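Local structure of alkylpurine DNA glycosylase AlkC (Pseudomonas fluorescens, 5VHV) at residues R52-L57 against A93-D98; L63-T68 against K101-A106; A133-W138 against E152-R157; M259-V264 against R270-F275. The protein probably excises alkylated purine bases from DNA as the first step of base excision repair, without flipping the damaged nucleotide out of the duplex. All coordinates share one frame; numbering follows the deposited sequence. Where two conformers were deposited one is given.

Contact 1: residues R52-L57 against A93-D98; sequences RVSESL and ASYGRD
Ser54 swings its OG to the side opposite its own backbone N (chi1 165°), while Tyr95 places its ring opposite its carbonyl carbon (chi1 -51°); these two choices bring both hydroxyls into the gap between helices 46-60 and 87-95. The serine OG lies 3.6 Å from Tyr95 CE2, approaching the ring obliquely, and the phenol runs on past it to rest against the next residue along the helix, with Tyr95 OH 3.4 Å from Glu55 CA. The glutamate side chain crosses the tyrosine at about a right angle, its CG also touching the OH at 3.8 Å. No direct hydrogen bond spans the two segments. A single water does that work, bound by Ser54 OG at 2.7 Å and Tyr95 OH at 2.9 Å, and donating to Ser94 OG at 2.8 Å. Such helix-to-helix packing belongs to the all-helical, HEAT-like architecture of the AlkC and AlkD glycosylases, in which successive helices line up into a curved solenoid. Tyr95 is the last residue of its helix, and Gly96 leaves helical geometry directly after it. The ring is clasped from several directions: the CB of the preceding Ser94 stands over the centre of one face, His58 stacks on the ring, and Tyr91 meets it edge-to-face. Ser94 OG is anchored in turn by a hydrogen bond with His90 O, one turn back along the helix.

Contact 2: residues L63-T68 against K101-A106; sequences LDYPQT and KRSMAA
Pro66 and Arg102 meet at about a right angle, the flat guanidinium lying across the proline ring with Pro66 CB centred over one of its faces, 3.7 Å from Arg102 CZ. Pro66 CG covers the inner part of the group, reaching Arg102 NE. A bend at chi3 (-62°) turns the guanidinium out of line with the rest of the arginine chain, and the salt bridge from NE to Asp99 steadies it. A water also links the two residues, donating to Pro66 O at 2.6 Å and held only weakly by Arg102 NH1. Tyr65 reaches across beside them: its OH donates to Ser103 OG at 2.7 Å, with that oxygen oblique to the phenol ring. Having accepted from the phenol, Ser103 OG has a single proton to share between, or give to one of, Gly96 O and Asp99 O. The start of helix 65-75 is secured by a capping box, in which Asp64 OD1 accepts from Gln67 N at 2.8 Å and Gln67 OE1 from Asp64 N at 3.0 Å. The contact joins this helix start to helix 100-110 in the helical solenoid, with Tyr65 and Ser103 both packing on Val92 of helix 87-95 and Ser103 reaching Phe123 of helix 119-126.

Contact 3: residues A133-W138 against E152-R157; sequences AVMQAW and EGSRPR
Met135, on helix 128-138, faces Ser154 with their CA atoms 8.2 Å apart, where the chain makes a type I beta turn from Glu152 to Arg155. In the conformer described, one of two deposited, the methionine bends at chi3 (86°) and presents its methyl to the turn. Met135 CE lies over the peptide link, 3.8 Å from Gly153 C and 3.6 Å from Ser154 N, and meets Ser154 CB at 3.9 Å. The contact is buried and made by van der Waals packing of a methyl on a peptide, without a hydrogen bond across it; Ile120 and Leu124 of helix 119-126 also pack on the methionine. The setting is consistent with a HEAT-like fold whose concave side receives DNA: Glu152 packs on a sugar of the bound DNA, and Arg155 NH2 bonds to a modified base. Within the turn, Arg155 NH1 forms a salt bridge with Glu152 OE2 at 2.9 Å, the carboxylate oxygen lying close to the guanidinium plane while the nitrogen stands above the carboxylate plane. Asp199 takes a further salt bridge from Arg155 NH2, and Ser192 bonds with Glu152 OE1. Ser154 OG turns back to a hydrogen bond with Ala150 O, near the end of helix 144-152.

Contact 4: residues M259-V264 against R270-F275; sequences MVTPAV and RINLSF
Asn272 reaches over Thr261, its partner on the neighbouring strand, and its side chain can be followed outward atom by atom. CB lies 3.7 Å from Thr261 O and almost as near Thr261 OG1. From there chi1 (-58°) sets CG opposite the carbonyl carbon, and CG passes 4.0 Å from Thr261 O. At the tip, ND2 gives a weak hydrogen bond to that same Thr261 O at 3.3 Å. The carbonyl therefore takes two donors from one residue, since Asn272 N also bonds to Thr261 O, at 2.8 Å. The opposite half of this hydrogen-bonded pair, Thr261 N to Asn272 O, is longer at 3.1 Å. Further along, Met259 and Ser274 form a second such pair, with Met259 N to Ser274 O at 2.9 Å and the reverse bond similar; on the face that also carries Thr261 and Asn272, Met259 CG rests on Ser274 OG. Between the two lies the non-hydrogen-bonded pair Val260 and Leu273, whose side chains turn to the other face, where Val260 CG2 meets Leu273 CD1 at 3.9 Å and CG1 touches Ile271. This is the antiparallel hairpin of strands 253-265 and 270-279, within a beta domain consistent with the immunoglobulin-like module of AlkC enzymes. A cis peptide bond precedes Pro262, whose CD packs on Arg270 O as the regular pairing ends. The chemistry is two-sided: asparagine, threonine, serine and methionine occupy the more accessible face, while the branched aliphatic groups turn to a buried face that Phe357 and Tyr291 help to line. Backbone bonds thus set the register and the side chains distinguish the faces.

Three of the contacts belong to the helical solenoid and contact 4 to the beta domain, its centre 46 to 60 Å from theirs. Contacts 1 and 2 are neighbours, about 11 Å between centres, and interlock along the chain around helix 87-95 and the loop after it; both are partly buried and use hydroxyls and water, contact 2 adding a direct bond and a proline laid on a guanidinium. Contact 3 is buried and packs a methyl on a peptide, with no hydrogen bond across; it meets contact 2 where Met104 packs on Trp138 and Val134. Contact 4 is bound mainly by backbone hydrogen bonds, whereas contacts 1 and 2 depend on side chains and contact 3 on one side chain against a turn.

Contact 1: residues R52-L57 against A93-D98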
loop_
_atom_site.group_PDB
_atom_site.type_symbol
_atom_site.label_atom_id
_atom_site.label_comp_id
_atom_site.label_asym_id
_atom_site.label_seq_id
_atom_site.Cartn_x
_atom_site.Cartn_y
_atom_site.Cartn_z
ATOM N N ARG A 52 -6.095 -16.007 -15.687
ATOM C CA ARG A 52 -6.362 -16.786 -16.894
ATOM C C ARG A 52 -5.143 -17.606 -17.316
ATOM O O ARG A 52 -5.286 -18.765 -17.714
ATOM C CB ARG A 52 -6.817 -15.868 -18.018
ATOM C CG ARG A 52 -6.995 -16.558 -19.401
ATOM C CD ARG A 52 -8.161 -17.549 -19.437
ATOM N NE ARG A 52 -9.471 -16.894 -19.412
ATOM C CZ ARG A 52 -10.055 -16.326 -20.455
ATOM N NH1 ARG A 52 -9.436 -16.311 -21.628
ATOM N NH2 ARG A 52 -11.249 -15.757 -20.331
ATOM N N VAL A 53 -3.932 -17.051 -17.190
ATOM C CA VAL A 53 -2.741 -17.808 -17.584
ATOM C C VAL A 53 -2.630 -19.091 -16.762
ATOM O O VAL A 53 -2.342 -20.169 -17.287
ATOM C CB VAL A 53 -1.475 -16.945 -17.446
ATOM C CG1 VAL A 53 -0.230 -17.800 -17.619
ATOM C CG2 VAL A 53 -1.491 -15.803 -18.470
ATOM N N SER A 54 -2.835 -18.986 -15.454
ATOM C CA SER A 54 -2.788 -20.156 -14.583
ATOM C C SER A 54 -3.858 -21.174 -14.956
ATOM O O SER A 54 -3.585 -22.383 -15.039
ATOM C CB SER A 54 -2.944 -19.708 -13.124
ATOM O OG SER A 54 -3.239 -20.780 -12.256
ATOM N N GLU A 55 -5.085 -20.706 -15.200
ATOM C CA GLU A 55 -6.169 -21.598 -15.587
ATOM C C GLU A 55 -5.870 -22.284 -16.912
ATOM O O GLU A 55 -6.202 -23.458 -17.107
ATOM C CB GLU A 55 -7.476 -20.819 -15.706
ATOM C CG GLU A 55 -7.902 -20.185 -14.409
ATOM C CD GLU A 55 -9.009 -19.167 -14.592
ATOM O OE1 GLU A 55 -9.480 -19.017 -15.736
ATOM O OE2 GLU A 55 -9.425 -18.536 -13.590
ATOM N N SER A 56 -5.302 -21.541 -17.856
ATOM C CA SER A 56 -5.019 -22.109 -19.165
ATOM C C SER A 56 -3.956 -23.183 -19.064
ATOM O O SER A 56 -4.056 -24.229 -19.722
ATOM C CB SER A 56 -4.572 -21.014 -20.129
ATOM O OG SER A 56 -5.567 -20.012 -20.246
ATOM N N LEU A 57 -2.934 -22.946 -18.242
ATOM C CA LEU A 57 -1.932 -23.980 -18.014
ATOM C C LEU A 57 -2.581 -25.222 -17.422
ATOM O O LEU A 57 -2.352 -26.341 -17.891
ATOM C CB LEU A 57 -0.823 -23.462 -17.097
ATOM C CG LEU A 57 0.085 -22.402 -17.720
ATOM C CD1 LEU A 57 0.918 -21.749 -16.632
ATOM C CD2 LEU A 57 0.956 -22.987 -18.808
ATOM N N ALA A 93 -2.275 -21.370 -5.255
ATOM C CA ALA A 93 -3.494 -21.114 -4.485
ATOM C C ALA A 93 -4.711 -21.790 -5.105
ATOM O O ALA A 93 -5.617 -22.230 -4.382
ATOM C CB ALA A 93 -3.732 -19.617 -4.372
ATOM N N SER A 94 -4.739 -21.895 -6.437
ATOM C CA SER A 94 -5.880 -22.480 -7.131
ATOM C C SER A 94 -5.928 -23.991 -6.965
ATOM O O SER A 94 -6.998 -24.559 -6.716
ATOM C CB SER A 94 -5.836 -22.121 -8.620
ATOM O OG SER A 94 -5.988 -20.714 -8.847
ATOM N N TYR A 95 -4.789 -24.669 -7.139
ATOM C CA TYR A 95 -4.766 -26.116 -7.304
ATOM C C TYR A 95 -4.034 -26.848 -6.184
ATOM O O TYR A 95 -4.016 -28.090 -6.185
ATOM C CB TYR A 95 -4.148 -26.470 -8.673
ATOM C CG TYR A 95 -4.828 -25.678 -9.778
ATOM C CD1 TYR A 95 -6.192 -25.831 -10.025
ATOM C CD2 TYR A 95 -4.133 -24.754 -10.518
ATOM C CE1 TYR A 95 -6.837 -25.071 -11.014
ATOM C CE2 TYR A 95 -4.762 -23.995 -11.515
ATOM C CZ TYR A 95 -6.113 -24.155 -11.748
ATOM O OH TYR A 95 -6.694 -23.374 -12.715
ATOM N N GLY A 96 -3.470 -26.122 -5.219
ATOM C CA GLY A 96 -2.639 -26.697 -4.176
ATOM C C GLY A 96 -3.260 -26.799 -2.798
ATOM O O GLY A 96 -2.539 -27.090 -1.832
ATOM N N ARG A 97 -4.573 -26.611 -2.664
ATOM C CA ARG A 97 -5.211 -26.548 -1.342
ATOM C C ARG A 97 -5.095 -27.857 -0.552
ATOM O O ARG A 97 -5.073 -27.828 0.690
ATOM C CB ARG A 97 -6.692 -26.191 -1.493
ATOM C CG ARG A 97 -7.018 -24.781 -2.018
ATOM C CD ARG A 97 -8.548 -24.582 -2.019
ATOM N NE ARG A 97 -9.000 -23.384 -2.728
ATOM C CZ ARG A 97 -9.325 -22.226 -2.149
ATOM N NH1 ARG A 97 -9.253 -22.072 -0.831
ATOM N NH2 ARG A 97 -9.728 -21.203 -2.896
ATOM N N ASP A 98 -5.067 -29.009 -1.232
ATOM C CA ASP A 98 -4.974 -30.315 -0.576
ATOM C C ASP A 98 -3.557 -30.882 -0.580
ATOM O O ASP A 98 -3.371 -32.087 -0.371
ATOM C CB ASP A 98 -5.931 -31.332 -1.217
ATOM C CG ASP A 98 -6.062 -32.626 -0.377
ATOM O OD1 ASP A 98 -6.319 -32.506 0.838
ATOM O OD2 ASP A 98 -5.899 -33.754 -0.908
HETATM O O HOH W 1 -5.869 -20.793 -11.663
#

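Contact 2: residues L63-T68 against K101-A106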
loop_
_atom_site.group_PDB
_atom_site.type_symbol
_atom_site.label_atom_id
_atom_site.label_comp_id
_atom_site.label_asym_id
_atom_site.label_seq_id
_atom_site.Cartn_x
_atom_site.Cartn_y
_atom_site.Cartn_z
ATOM N N LEU A 63 -0.468 -33.395 -16.567
ATOM C CA LEU A 63 0.333 -33.871 -15.454
ATOM C C LEU A 63 -0.382 -33.546 -14.152
ATOM O O LEU A 63 -1.267 -32.685 -14.100
ATOM C CB LEU A 63 1.724 -33.225 -15.459
ATOM C CG LEU A 63 2.521 -33.373 -16.760
ATOM C CD1 LEU A 63 3.829 -32.605 -16.669
ATOM C CD2 LEU A 63 2.779 -34.829 -17.097
ATOM N N ASP A 64 0.008 -34.238 -13.089
ATOM C CA ASP A 64 -0.601 -33.955 -11.799
ATOM C C ASP A 64 0.017 -32.708 -11.174
ATOM O O ASP A 64 0.857 -32.020 -11.767
ATOM C CB ASP A 64 -0.494 -35.176 -10.889
ATOM C CG ASP A 64 0.935 -35.512 -10.480
ATOM O OD1 ASP A 64 1.858 -34.680 -10.626
ATOM O OD2 ASP A 64 1.128 -36.640 -9.991
ATOM N N TYR A 65 -0.432 -32.397 -9.957
ATOM C CA TYR A 65 -0.012 -31.144 -9.332
ATOM C C TYR A 65 1.478 -31.133 -9.005
ATOM O O TYR A 65 2.174 -30.184 -9.412
ATOM C CB TYR A 65 -0.891 -30.876 -8.105
ATOM C CG TYR A 65 -0.517 -29.642 -7.336
ATOM C CD1 TYR A 65 -0.745 -28.392 -7.865
ATOM C CD2 TYR A 65 0.065 -29.724 -6.076
ATOM C CE1 TYR A 65 -0.405 -27.246 -7.160
ATOM C CE2 TYR A 65 0.405 -28.597 -5.370
ATOM C CZ TYR A 65 0.167 -27.357 -5.904
ATOM O OH TYR A 65 0.512 -26.204 -5.214
ATOM N N PRO A 66 2.037 -32.118 -8.298
ATOM C CA PRO A 66 3.493 -32.081 -8.063
ATOM C C PRO A 66 4.311 -32.038 -9.342
ATOM O O PRO A 66 5.314 -31.316 -9.406
ATOM C CB PRO A 66 3.755 -33.368 -7.268
ATOM C CG PRO A 66 2.428 -33.742 -6.671
ATOM C CD PRO A 66 1.403 -33.298 -7.674
ATOM N N GLN A 67 3.914 -32.793 -10.366
ATOM C CA GLN A 67 4.650 -32.785 -11.628
ATOM C C GLN A 67 4.576 -31.424 -12.305
ATOM O O GLN A 67 5.577 -30.929 -12.844
ATOM C CB GLN A 67 4.102 -33.861 -12.569
ATOM C CG GLN A 67 4.307 -35.298 -12.110
ATOM C CD GLN A 67 3.534 -36.301 -12.973
ATOM O OE1 GLN A 67 2.419 -36.029 -13.444
ATOM N NE2 GLN A 67 4.132 -37.460 -13.188
ATOM N N THR A 68 3.403 -30.798 -12.293
ATOM C CA THR A 68 3.294 -29.466 -12.875
ATOM C C THR A 68 4.138 -28.467 -12.087
ATOM O O THR A 68 4.800 -27.606 -12.678
ATOM C CB THR A 68 1.822 -29.024 -12.946
ATOM O OG1 THR A 68 1.076 -29.969 -13.734
ATOM C CG2 THR A 68 1.703 -27.654 -13.589
ATOM N N LYS A 101 1.784 -28.625 2.477
ATOM C CA LYS A 101 3.196 -28.387 2.737
ATOM C C LYS A 101 3.945 -28.121 1.441
ATOM O O LYS A 101 4.785 -27.214 1.370
ATOM C CB LYS A 101 3.782 -29.568 3.508
ATOM C CG LYS A 101 3.367 -29.483 4.965
ATOM C CD LYS A 101 3.595 -30.742 5.747
ATOM C CE LYS A 101 3.127 -30.530 7.177
ATOM N NZ LYS A 101 2.977 -31.805 7.899
ATOM N N ARG A 102 3.605 -28.859 0.389
ATOM C CA ARG A 102 4.245 -28.614 -0.896
ATOM C C ARG A 102 3.901 -27.224 -1.408
ATOM O O ARG A 102 4.757 -26.540 -1.982
ATOM C CB ARG A 102 3.810 -29.675 -1.901
ATOM C CG ARG A 102 4.677 -29.742 -3.127
ATOM C CD ARG A 102 4.070 -30.661 -4.180
ATOM N NE ARG A 102 3.941 -32.039 -3.714
ATOM C CZ ARG A 102 4.904 -32.949 -3.771
ATOM N NH1 ARG A 102 6.100 -32.633 -4.259
ATOM N NH2 ARG A 102 4.663 -34.180 -3.338
ATOM N N SER A 103 2.643 -26.802 -1.228
ATOM C CA SER A 103 2.214 -25.487 -1.686
ATOM C C SER A 103 2.921 -24.370 -0.925
ATOM O O SER A 103 3.341 -23.372 -1.524
ATOM C CB SER A 103 0.700 -25.360 -1.560
ATOM O OG SER A 103 0.069 -26.221 -2.512
ATOM N N MET A 104 3.104 -24.537 0.385
ATOM C CA MET A 104 3.832 -23.521 1.134
ATOM C C MET A 104 5.261 -23.399 0.627
ATOM O O MET A 104 5.782 -22.282 0.493
ATOM C CB MET A 104 3.827 -23.843 2.628
ATOM C CG MET A 104 2.471 -23.680 3.303
ATOM S SD MET A 104 1.718 -22.058 3.126
ATOM C CE MET A 104 0.489 -22.406 1.860
ATOM N N ALA A 105 5.915 -24.531 0.362
ATOM C CA ALA A 105 7.282 -24.488 -0.136
ATOM C C ALA A 105 7.324 -23.811 -1.491
ATOM O O ALA A 105 8.235 -23.020 -1.768
ATOM C CB ALA A 105 7.877 -25.899 -0.219
ATOM N N ALA A 106 6.314 -24.076 -2.334
ATOM C CA ALA A 106 6.229 -23.426 -3.638
ATOM C C ALA A 106 6.050 -21.914 -3.517
ATOM O O ALA A 106 6.665 -21.150 -4.274
ATOM C CB ALA A 106 5.085 -24.029 -4.462
HETATM O O HOH W 2 6.597 -31.030 -7.156
#

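Contact 3: residues A133-W138 against E152-R157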
loop_
_atom_site.group_PDB
_atom_site.type_symbol
_atom_site.label_atom_id
_atom_site.label_comp_id
_atom_site.label_asym_id
_atom_site.label_seq_id
_atom_site.Cartn_x
_atom_site.Cartn_y
_atom_site.Cartn_z
ATOM N N ALA A 133 1.095 -20.194 11.117
ATOM C CA ALA A 133 2.318 -20.787 11.659
ATOM C C ALA A 133 3.448 -20.725 10.641
ATOM O O ALA A 133 4.605 -20.447 10.986
ATOM C CB ALA A 133 2.067 -22.235 12.080
ATOM N N VAL A 134 3.119 -20.951 9.374
ATOM C CA VAL A 134 4.117 -20.859 8.313
ATOM C C VAL A 134 4.636 -19.443 8.192
ATOM O O VAL A 134 5.849 -19.208 8.076
ATOM C CB VAL A 134 3.504 -21.345 6.992
ATOM C CG1 VAL A 134 4.427 -21.023 5.818
ATOM C CG2 VAL A 134 3.201 -22.821 7.102
ATOM N N MET A 135 3.721 -18.470 8.216
ATOM C CA MET A 135 4.152 -17.094 8.057
ATOM C C MET A 135 4.979 -16.625 9.252
ATOM O O MET A 135 5.876 -15.790 9.088
ATOM C CB MET A 135 2.932 -16.224 7.815
ATOM C CG MET A 135 2.253 -16.587 6.489
ATOM S SD MET A 135 0.767 -15.670 6.162
ATOM C CE MET A 135 1.451 -14.200 5.382
ATOM N N GLN A 136 4.720 -17.153 10.445
ATOM C CA GLN A 136 5.591 -16.865 11.573
ATOM C C GLN A 136 7.000 -17.379 11.323
ATOM O O GLN A 136 7.981 -16.687 11.619
ATOM C CB GLN A 136 4.992 -17.467 12.846
ATOM C CG GLN A 136 3.727 -16.725 13.262
ATOM C CD GLN A 136 2.961 -17.443 14.334
ATOM O OE1 GLN A 136 3.102 -18.661 14.512
ATOM N NE2 GLN A 136 2.137 -16.700 15.062
ATOM N N ALA A 137 7.135 -18.579 10.761
ATOM C CA ALA A 137 8.472 -19.047 10.412
ATOM C C ALA A 137 9.087 -18.147 9.340
ATOM O O ALA A 137 10.268 -17.779 9.424
ATOM C CB ALA A 137 8.424 -20.502 9.944
ATOM N N TRP A 138 8.286 -17.736 8.353
ATOM C CA TRP A 138 8.811 -16.900 7.281
ATOM C C TRP A 138 9.305 -15.556 7.798
ATOM O O TRP A 138 10.215 -14.966 7.211
ATOM C CB TRP A 138 7.744 -16.677 6.214
ATOM C CG TRP A 138 7.464 -17.895 5.363
ATOM C CD1 TRP A 138 8.204 -19.045 5.290
ATOM C CD2 TRP A 138 6.379 -18.056 4.453
ATOM N NE1 TRP A 138 7.641 -19.909 4.380
ATOM C CE2 TRP A 138 6.530 -19.315 3.837
ATOM C CE3 TRP A 138 5.304 -17.244 4.078
ATOM C CZ2 TRP A 138 5.612 -19.804 2.914
ATOM C CZ3 TRP A 138 4.401 -17.724 3.149
ATOM C CH2 TRP A 138 4.580 -18.991 2.562
ATOM N N GLU A 152 3.345 -8.638 4.523
ATOM C CA GLU A 152 2.455 -8.082 3.510
ATOM C C GLU A 152 1.272 -9.006 3.237
ATOM O O GLU A 152 0.132 -8.544 3.107
ATOM C CB GLU A 152 3.242 -7.823 2.226
ATOM C CG GLU A 152 2.496 -6.989 1.187
ATOM C CD GLU A 152 2.434 -5.517 1.537
ATOM O OE1 GLU A 152 3.049 -5.122 2.563
ATOM O OE2 GLU A 152 1.765 -4.759 0.802
ATOM N N GLY A 153 1.518 -10.314 3.172
ATOM C CA GLY A 153 0.446 -11.252 2.884
ATOM C C GLY A 153 -0.594 -11.333 3.971
ATOM O O GLY A 153 -1.733 -11.719 3.694
ATOM N N SER A 154 -0.220 -10.998 5.205
ATOM C CA SER A 154 -1.119 -11.086 6.339
ATOM C C SER A 154 -1.825 -9.766 6.614
ATOM O O SER A 154 -2.560 -9.669 7.596
ATOM C CB SER A 154 -0.344 -11.555 7.574
ATOM O OG SER A 154 0.673 -10.630 7.969
ATOM N N ARG A 155 -1.609 -8.755 5.776
ATOM C CA ARG A 155 -2.193 -7.437 6.016
ATOM C C ARG A 155 -3.712 -7.520 6.137
ATOM O O ARG A 155 -4.366 -8.226 5.347
ATOM C CB ARG A 155 -1.861 -6.488 4.866
ATOM C CG ARG A 155 -0.508 -5.855 4.987
ATOM C CD ARG A 155 -0.226 -4.980 3.774
ATOM N NE ARG A 155 -1.139 -3.843 3.692
ATOM C CZ ARG A 155 -0.981 -2.805 2.872
ATOM N NH1 ARG A 155 0.029 -2.774 2.012
ATOM N NH2 ARG A 155 -1.841 -1.783 2.918
ATOM N N PRO A 156 -4.317 -6.759 7.050
ATOM C CA PRO A 156 -5.783 -6.703 7.061
ATOM C C PRO A 156 -6.370 -6.252 5.728
ATOM O O PRO A 156 -7.380 -6.810 5.265
ATOM C CB PRO A 156 -6.084 -5.692 8.180
ATOM C CG PRO A 156 -4.862 -5.604 9.002
ATOM C CD PRO A 156 -3.705 -5.992 8.150
ATOM N N ARG A 157 -5.786 -5.214 5.122
ATOM C CA ARG A 157 -6.383 -4.498 3.995
ATOM C C ARG A 157 -5.378 -4.343 2.849
ATOM O O ARG A 157 -5.068 -3.232 2.405
ATOM C CB ARG A 157 -6.865 -3.129 4.420
ATOM C CG ARG A 157 -7.978 -3.190 5.439
ATOM C CD ARG A 157 -8.324 -1.792 5.838
ATOM N NE ARG A 157 -9.353 -1.738 6.863
ATOM C CZ ARG A 157 -10.295 -0.816 6.917
ATOM N NH1 ARG A 157 -10.368 0.129 5.996
ATOM N NH2 ARG A 157 -11.183 -0.839 7.887
#

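Contact 4: residues M259-V264 against R270-F275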
loop_
_atom_site.group_PDB
_atom_site.type_symbol
_atom_site.label_atom_id
_atom_site.label_comp_id
_atom_site.label_asym_id
_atom_site.label_seq_id
_atom_site.Cartn_x
_atom_site.Cartn_y
_atom_site.Cartn_z
ATOM N N MET A 259 -3.402 32.975 2.867
ATOM C CA MET A 259 -4.241 33.229 1.710
ATOM C C MET A 259 -4.279 32.009 0.808
ATOM O O MET A 259 -3.364 31.172 0.806
ATOM C CB MET A 259 -3.746 34.453 0.928
ATOM C CG MET A 259 -2.444 34.261 0.201
ATOM S SD MET A 259 -1.858 35.814 -0.583
ATOM C CE MET A 259 -1.193 36.652 0.842
ATOM N N VAL A 260 -5.358 31.916 0.046
ATOM C CA VAL A 260 -5.441 31.022 -1.100
ATOM C C VAL A 260 -5.734 31.889 -2.312
ATOM O O VAL A 260 -6.636 32.734 -2.268
ATOM C CB VAL A 260 -6.512 29.935 -0.900
ATOM C CG1 VAL A 260 -6.696 29.115 -2.157
ATOM C CG2 VAL A 260 -6.123 29.019 0.244
ATOM N N THR A 261 -4.938 31.733 -3.358
ATOM C CA THR A 261 -5.126 32.489 -4.582
ATOM C C THR A 261 -5.066 31.551 -5.773
ATOM O O THR A 261 -4.380 30.519 -5.721
ATOM C CB THR A 261 -4.058 33.571 -4.748
ATOM O OG1 THR A 261 -2.786 32.946 -4.851
ATOM C CG2 THR A 261 -4.050 34.479 -3.566
ATOM N N PRO A 262 -5.812 31.850 -6.850
ATOM C CA PRO A 262 -6.823 32.910 -6.945
ATOM C C PRO A 262 -8.040 32.599 -6.093
ATOM O O PRO A 262 -8.252 31.458 -5.716
ATOM C CB PRO A 262 -7.221 32.914 -8.424
ATOM C CG PRO A 262 -6.241 31.990 -9.135
ATOM C CD PRO A 262 -5.736 31.050 -8.083
ATOM N N ALA A 263 -8.853 33.622 -5.830
ATOM C CA ALA A 263 -10.064 33.426 -5.034
ATOM C C ALA A 263 -11.103 32.600 -5.781
ATOM O O ALA A 263 -11.945 31.945 -5.154
ATOM C CB ALA A 263 -10.644 34.790 -4.663
ATOM N N VAL A 264 -11.073 32.633 -7.112
ATOM C CA VAL A 264 -12.039 31.935 -7.955
ATOM C C VAL A 264 -11.284 31.287 -9.104
ATOM O O VAL A 264 -10.505 31.959 -9.792
ATOM C CB VAL A 264 -13.113 32.897 -8.503
ATOM C CG1 VAL A 264 -14.207 32.109 -9.217
ATOM C CG2 VAL A 264 -13.691 33.753 -7.381
ATOM N N ARG A 270 -4.752 25.979 -11.058
ATOM C CA ARG A 270 -4.056 25.759 -9.798
ATOM C C ARG A 270 -4.501 26.760 -8.749
ATOM O O ARG A 270 -4.754 27.929 -9.046
ATOM C CB ARG A 270 -2.540 25.913 -9.963
ATOM C CG ARG A 270 -1.793 24.668 -10.443
ATOM C CD ARG A 270 -1.898 24.448 -11.924
ATOM N NE ARG A 270 -1.017 23.371 -12.397
ATOM C CZ ARG A 270 -1.136 22.798 -13.590
ATOM N NH1 ARG A 270 -2.083 23.193 -14.431
ATOM N NH2 ARG A 270 -0.318 21.821 -13.938
ATOM N N ILE A 271 -4.519 26.305 -7.507
ATOM C CA ILE A 271 -4.599 27.189 -6.357
ATOM C C ILE A 271 -3.239 27.218 -5.693
ATOM O O ILE A 271 -2.412 26.327 -5.882
ATOM C CB ILE A 271 -5.683 26.766 -5.353
ATOM C CG1 ILE A 271 -5.379 25.366 -4.784
ATOM C CG2 ILE A 271 -7.028 26.809 -6.047
ATOM C CD1 ILE A 271 -6.190 25.001 -3.536
ATOM N N ASN A 272 -3.009 28.274 -4.913
ATOM C CA ASN A 272 -1.767 28.470 -4.172
ATOM C C ASN A 272 -2.119 28.796 -2.732
ATOM O O ASN A 272 -2.696 29.852 -2.450
ATOM C CB ASN A 272 -0.934 29.588 -4.773
ATOM C CG ASN A 272 -0.595 29.332 -6.221
ATOM O OD1 ASN A 272 0.435 28.734 -6.524
ATOM N ND2 ASN A 272 -1.473 29.756 -7.124
ATOM N N LEU A 273 -1.761 27.897 -1.833
ATOM C CA LEU A 273 -1.915 28.091 -0.400
ATOM C C LEU A 273 -0.612 28.651 0.156
ATOM O O LEU A 273 0.455 28.065 -0.048
ATOM C CB LEU A 273 -2.250 26.759 0.277
ATOM C CG LEU A 273 -2.165 26.726 1.799
ATOM C CD1 LEU A 273 -3.178 27.672 2.458
ATOM C CD2 LEU A 273 -2.411 25.294 2.283
ATOM N N SER A 274 -0.684 29.780 0.858
ATOM C CA SER A 274 0.535 30.282 1.471
ATOM C C SER A 274 0.226 30.965 2.797
ATOM O O SER A 274 -0.877 31.472 3.019
ATOM C CB SER A 274 1.292 31.236 0.527
ATOM O OG SER A 274 0.556 32.415 0.237
ATOM N N PHE A 275 1.212 30.923 3.685
ATOM C CA PHE A 275 1.162 31.575 4.989
ATOM C C PHE A 275 2.568 31.543 5.582
ATOM O O PHE A 275 3.467 30.848 5.088
ATOM C CB PHE A 275 0.163 30.891 5.923
ATOM C CG PHE A 275 0.400 29.414 6.078
ATOM C CD1 PHE A 275 -0.122 28.513 5.161
ATOM C CD2 PHE A 275 1.175 28.924 7.125
ATOM C CE1 PHE A 275 0.099 27.139 5.297
ATOM C CE2 PHE A 275 1.400 27.563 7.261
ATOM C CZ PHE A 275 0.861 26.669 6.339
#